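Local coordinates for N5-carboxyaminoimidazole ribonucleotide synthetase (Bacillus anthracis, PDB 3QFF), which probably uses ATP and bicarbonate to carboxylate aminoimidazole ribonucleotide at N5, a step of bacterial purine biosynthesis, at residues A[284-287]-A[288-292]; A[295-298]-A[299-302]; A[362-365]-A[366-369]. One frame throughout, in Å; residues are numbered along the deposited sequence.

Interaction 1 (A[284-287]-A[288-292]); sequences HYTQ and DACET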
# COMPACT_ATOMS: atom_id res chain seq x y z
N HIS A 284 11.56 -3.94 4.32
CA HIS A 284 10.28 -3.29 4.68
C HIS A 284 10.25 -1.80 4.37
O HIS A 284 9.17 -1.22 4.14
CB HIS A 284 9.93 -3.51 6.16
CG HIS A 284 9.64 -4.94 6.52
ND1 HIS A 284 9.40 -5.92 5.58
CD2 HIS A 284 9.51 -5.53 7.73
CE1 HIS A 284 9.16 -7.06 6.20
NE2 HIS A 284 9.21 -6.85 7.51
N TYR A 285 11.43 -1.17 4.37
CA TYR A 285 11.53 0.24 3.98
C TYR A 285 10.88 0.53 2.62
O TYR A 285 10.41 1.63 2.39
CB TYR A 285 13.00 0.70 3.93
CG TYR A 285 13.77 0.23 2.72
CD1 TYR A 285 14.47 -0.98 2.72
CD2 TYR A 285 13.84 1.03 1.57
CE1 TYR A 285 15.20 -1.40 1.60
CE2 TYR A 285 14.55 0.62 0.45
CZ TYR A 285 15.24 -0.59 0.48
OH TYR A 285 15.94 -0.97 -0.63
N THR A 286 10.88 -0.46 1.73
CA THR A 286 10.39 -0.27 0.36
C THR A 286 8.89 0.07 0.31
O THR A 286 8.43 0.63 -0.68
CB THR A 286 10.58 -1.52 -0.52
OG1 THR A 286 9.90 -2.64 0.07
CG2 THR A 286 12.06 -1.83 -0.69
N GLN A 287 8.15 -0.29 1.35
CA GLN A 287 6.71 -0.05 1.42
C GLN A 287 6.35 1.42 1.36
O GLN A 287 5.28 1.78 0.88
CB GLN A 287 6.13 -0.60 2.72
CG GLN A 287 5.91 -2.11 2.73
CD GLN A 287 5.22 -2.54 4.00
OE1 GLN A 287 5.67 -2.23 5.12
NE2 GLN A 287 4.10 -3.22 3.84
N ASP A 288 7.22 2.26 1.91
CA ASP A 288 6.94 3.69 1.97
C ASP A 288 7.91 4.55 1.16
O ASP A 288 7.56 5.66 0.76
CB ASP A 288 6.84 4.15 3.43
CG ASP A 288 5.68 3.46 4.17
OD1 ASP A 288 4.52 3.67 3.76
OD2 ASP A 288 5.94 2.70 5.14
N ALA A 289 9.09 4.02 0.88
CA ALA A 289 10.17 4.86 0.31
C ALA A 289 10.53 4.56 -1.14
O ALA A 289 11.28 5.33 -1.74
CB ALA A 289 11.41 4.78 1.17
N CYS A 290 10.01 3.46 -1.69
CA CYS A 290 10.31 3.09 -3.07
C CYS A 290 9.09 3.13 -3.95
O CYS A 290 7.96 3.08 -3.48
CB CYS A 290 10.95 1.70 -3.16
SG CYS A 290 12.61 1.63 -2.54
N GLU A 291 9.33 3.16 -5.25
CA GLU A 291 8.28 3.19 -6.24
C GLU A 291 7.37 1.93 -6.22
O GLU A 291 6.18 2.03 -6.48
CB GLU A 291 8.90 3.43 -7.61
CG GLU A 291 7.92 3.88 -8.64
CD GLU A 291 8.58 4.36 -9.90
OE1 GLU A 291 8.03 4.08 -10.99
OE2 GLU A 291 9.66 5.01 -9.81
N THR A 292 7.95 0.76 -5.90
CA THR A 292 7.21 -0.49 -5.67
C THR A 292 7.74 -1.13 -4.39
O THR A 292 8.93 -1.11 -4.16
CB THR A 292 7.45 -1.54 -6.80
OG1 THR A 292 7.37 -0.91 -8.09
CG2 THR A 292 6.41 -2.68 -6.74
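Tyr285 and Thr286 meet Cys290 where the short helix 286-289 ends, a worked example of a turn held by backbone bonds with side chains packed beside it. Two backbone donors share Tyr285 O: Ala289 N at 3.1 Å, and Asp288 N at 3.3 Å, which approaches from 48° above the carbonyl plane. Thr286 O accepts a weak bond from Cys290 N, the residue at which the chain leaves helical geometry.

The packed side is apolar. Cys290 SG lies 3.7 Å from Tyr285 CE2, a sulfur-aromatic contact made obliquely to the ring, and 4.0 Å from Thr286 CG2. That same methyl stands 3.6 Å above the plane of the Tyr285 ring, toward its rim, while Ala289 CB lies near the ring plane at the edge. With CG between the backbone N and the carbonyl carbon (chi1 77°), the tyrosine ring is brought beside the cysteine.

The other side is looser: Gln287 and Asp288 are partly exposed. Asp288 OD2 is held by His342 NE2 and Asn359 ND2, and Gln287 OE1 makes a weak bond to His357 NE2. Phe212 of strand 209-220 backs Tyr285, Thr286 and Cys290, whereas Gln287 leans on Phe295 of helix 294-303 and Met28 of helix 24-35.

Interaction 2 (A[295-298]-A[299-302]); sequences FGQH and IRAI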
# COMPACT_ATOMS: atom_id res chain seq x y z
N PHE A 295 7.01 -6.39 -1.60
CA PHE A 295 5.80 -7.22 -1.63
C PHE A 295 5.04 -7.15 -2.95
O PHE A 295 4.67 -8.19 -3.52
CB PHE A 295 4.89 -6.91 -0.42
CG PHE A 295 5.58 -7.13 0.90
CD1 PHE A 295 6.08 -6.06 1.65
CD2 PHE A 295 5.78 -8.43 1.36
CE1 PHE A 295 6.75 -6.31 2.85
CE2 PHE A 295 6.46 -8.69 2.54
CZ PHE A 295 6.94 -7.62 3.30
N GLY A 296 4.79 -5.92 -3.42
CA GLY A 296 4.23 -5.74 -4.77
C GLY A 296 5.11 -6.38 -5.83
O GLY A 296 4.60 -6.95 -6.81
N GLN A 297 6.43 -6.28 -5.65
CA GLN A 297 7.39 -6.91 -6.58
C GLN A 297 7.30 -8.42 -6.57
O GLN A 297 7.31 -9.05 -7.62
CB GLN A 297 8.84 -6.47 -6.29
CG GLN A 297 9.14 -5.03 -6.64
CD GLN A 297 9.16 -4.76 -8.16
OE1 GLN A 297 8.19 -5.06 -8.87
NE2 GLN A 297 10.25 -4.18 -8.64
N HIS A 298 7.22 -9.01 -5.38
CA HIS A 298 7.17 -10.46 -5.24
C HIS A 298 5.93 -11.04 -5.93
O HIS A 298 6.02 -12.05 -6.64
CB HIS A 298 7.20 -10.87 -3.75
CG HIS A 298 7.21 -12.35 -3.54
ND1 HIS A 298 8.36 -13.12 -3.63
CD2 HIS A 298 6.21 -13.22 -3.26
CE1 HIS A 298 8.06 -14.38 -3.40
NE2 HIS A 298 6.76 -14.47 -3.19
N ILE A 299 4.78 -10.39 -5.71
CA ILE A 299 3.54 -10.81 -6.38
C ILE A 299 3.68 -10.75 -7.91
O ILE A 299 3.36 -11.73 -8.61
CB ILE A 299 2.31 -9.99 -5.90
CG1 ILE A 299 2.02 -10.24 -4.40
CG2 ILE A 299 1.07 -10.35 -6.73
CD1 ILE A 299 1.93 -11.74 -3.99
N ARG A 300 4.17 -9.63 -8.44
CA ARG A 300 4.38 -9.47 -9.89
C ARG A 300 5.32 -10.52 -10.43
O ARG A 300 5.08 -11.05 -11.50
CB ARG A 300 4.93 -8.08 -10.23
CG ARG A 300 3.96 -6.95 -9.97
CD ARG A 300 4.70 -5.58 -9.95
NE ARG A 300 3.75 -4.47 -10.04
CZ ARG A 300 3.05 -3.97 -9.02
NH1 ARG A 300 3.17 -4.47 -7.80
NH2 ARG A 300 2.20 -2.95 -9.22
N ALA A 301 6.40 -10.81 -9.70
CA ALA A 301 7.41 -11.77 -10.11
C ALA A 301 6.85 -13.19 -10.28
O ALA A 301 7.13 -13.86 -11.30
CB ALA A 301 8.61 -11.79 -9.12
N ILE A 302 6.10 -13.66 -9.30
CA ILE A 302 5.57 -15.02 -9.35
C ILE A 302 4.39 -15.16 -10.33
O ILE A 302 4.17 -16.23 -10.88
CB ILE A 302 5.21 -15.58 -7.96
CG1 ILE A 302 4.03 -14.82 -7.35
CG2 ILE A 302 6.46 -15.60 -7.03
CD1 ILE A 302 3.43 -15.47 -6.11
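From Phe295 to Ile302 the backbone follows regular alpha-helical geometry, with Ile299, Arg300, Ala301 and Ile302 each donating to the carbonyl four residues earlier. This i to i+4 pattern belongs to helix 294-303, which packs between helix 24-35 and strands of the large antiparallel sheet.

His298 is the bridging side chain. Its CG is anti to the backbone N (chi1 -178°), and the ring offers one face to Ile302, whose CG2 forms a CH-pi contact 4.3 Å from the ring centroid and 22° off the normal. Both ring nitrogens are hydrogen-bonded, ND1 to Thr257 OG1 in the large sheet and NE2 to Thr80 OG1 in the parallel sheet, which ties the imidazole to two parts of the fold and fixes its rotation.

Arg300 crosses Gln297 at an angle, its CD packing 3.7 Å from Gln297 OE1; separately, Gln297 NE2 donates to Gly308 O. The extended arginine chain runs back beside Gly296, whose CA lies at the edge of the guanidinium, where a CB would clash with NH1. Gly296 O is thus gripped from opposite faces of its plane, by Arg300 N at 3.2 Å and by Arg300 NH1 at 3.0 Å.

Interaction 3 (A[362-365]-A[366-369]); sequences NDNI and EVAL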
# COMPACT_ATOMS: atom_id res chain seq x y z
N ASN A 362 12.56 11.01 5.57
CA ASN A 362 13.14 12.35 5.72
C ASN A 362 14.14 12.61 4.60
O ASN A 362 14.82 11.67 4.15
CB ASN A 362 13.81 12.52 7.09
CG ASN A 362 13.96 13.99 7.49
OD1 ASN A 362 14.87 14.68 7.06
ND2 ASN A 362 13.04 14.46 8.32
N ASP A 363 14.23 13.86 4.16
CA ASP A 363 15.24 14.25 3.17
C ASP A 363 16.65 14.02 3.69
O ASP A 363 17.57 13.75 2.92
CB ASP A 363 15.10 15.72 2.77
CG ASP A 363 13.88 15.99 1.89
OD1 ASP A 363 13.30 17.08 2.03
OD2 ASP A 363 13.51 15.12 1.06
N ASN A 364 16.83 14.12 5.00
CA ASN A 364 18.14 13.88 5.61
C ASN A 364 18.11 12.65 6.52
O ASN A 364 17.34 12.59 7.49
CB ASN A 364 18.64 15.16 6.33
CG ASN A 364 20.00 14.98 7.02
OD1 ASN A 364 20.32 13.90 7.53
ND2 ASN A 364 20.79 16.05 7.07
N ILE A 365 18.95 11.67 6.21
CA ILE A 365 18.97 10.41 6.96
C ILE A 365 19.28 10.59 8.46
O ILE A 365 18.69 9.90 9.31
CB ILE A 365 19.91 9.37 6.31
CG1 ILE A 365 19.18 8.63 5.19
CG2 ILE A 365 20.43 8.35 7.34
CD1 ILE A 365 18.04 7.73 5.68
N GLU A 366 20.18 11.51 8.78
CA GLU A 366 20.56 11.74 10.18
C GLU A 366 19.39 12.31 11.00
O GLU A 366 19.29 12.06 12.19
CB GLU A 366 21.80 12.63 10.29
CG GLU A 366 23.07 12.09 9.58
CD GLU A 366 23.59 10.76 10.14
OE1 GLU A 366 23.50 10.52 11.37
OE2 GLU A 366 24.10 9.94 9.33
N VAL A 367 18.50 13.05 10.35
CA VAL A 367 17.33 13.61 11.01
C VAL A 367 16.36 12.48 11.36
O VAL A 367 15.81 12.44 12.47
CB VAL A 367 16.67 14.70 10.14
CG1 VAL A 367 15.36 15.19 10.76
CG2 VAL A 367 17.63 15.88 9.95
N ALA A 368 16.18 11.54 10.43
CA ALA A 368 15.37 10.35 10.67
C ALA A 368 15.93 9.51 11.81
O ALA A 368 15.18 9.02 12.67
CB ALA A 368 15.24 9.51 9.39
N LEU A 369 17.25 9.33 11.83
CA LEU A 369 17.90 8.61 12.93
C LEU A 369 17.63 9.28 14.27
O LEU A 369 17.31 8.62 15.25
CB LEU A 369 19.40 8.44 12.69
CG LEU A 369 19.78 7.38 11.65
CD1 LEU A 369 21.28 7.42 11.38
CD2 LEU A 369 19.35 6.00 12.09
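Asn364 OD1 is approached by two backbone donors of the first turn of helix 365-374, Glu366 N at 2.7 Å and Val367 N at 3.5 Å. Both bonds are weak in geometry, yet together they make Asn364 the N-cap: with CG anti to the backbone N (chi1 178°), the amide oxygen swings over the start of the helix. The backbone oxygen of the same residue adds weak bonds from Val367 N and Ala368 N, and regular helical bonding is under way once Leu369 N reaches Ile365 O at 3.0 Å.

A second asparagine prepares the cap. Asn362 OD1 accepts from Asn364 N at 2.9 Å, in the carbonyl plane and on a lone pair, which closes an Asx turn in the link after strand 354-361. Val367 stands between the two amides: its CG1 touches Asn362 ND2 at 3.4 Å, while CG2 lies 3.8 Å from Asn364 CB, and in both cases the side chains cross at about a right angle.

On the buried side of the helix Ile365 CG2 packs 4.2 Å from Leu369 CD1, and both residues reach Ile228 and Val317 of the neighbouring strands. The Asn364 amide oxygen thus helps satisfy first-turn N-H groups, and the Glu366 carboxylate near that end may add a favourable charge, although it is shared with Arg232 in a salt bridge.

Overall arrangement
Two of the contacts are buried and the third lies nearer the surface. Interactions 1 and 2 adjoin each other on consecutive helices, touching where Thr292 CG2 packs 3.6 Å from Gln297 CG and where the rings of His284 and Phe295 meet. Both also lie close to the subunit interface, through Glu291 and Arg300, which contact the second copy. Interaction 3 sits farther out, its centre about 29 Å from that of interaction 2, in the C-terminal part of the chain, and touches neither. Chemistry follows place: sulfur, aromatic and methyl groups close interaction 1, a bridging imidazole and an arginine bonded to backbone mark interaction 2, and asparagine amides cap a partly exposed helix in interaction 3.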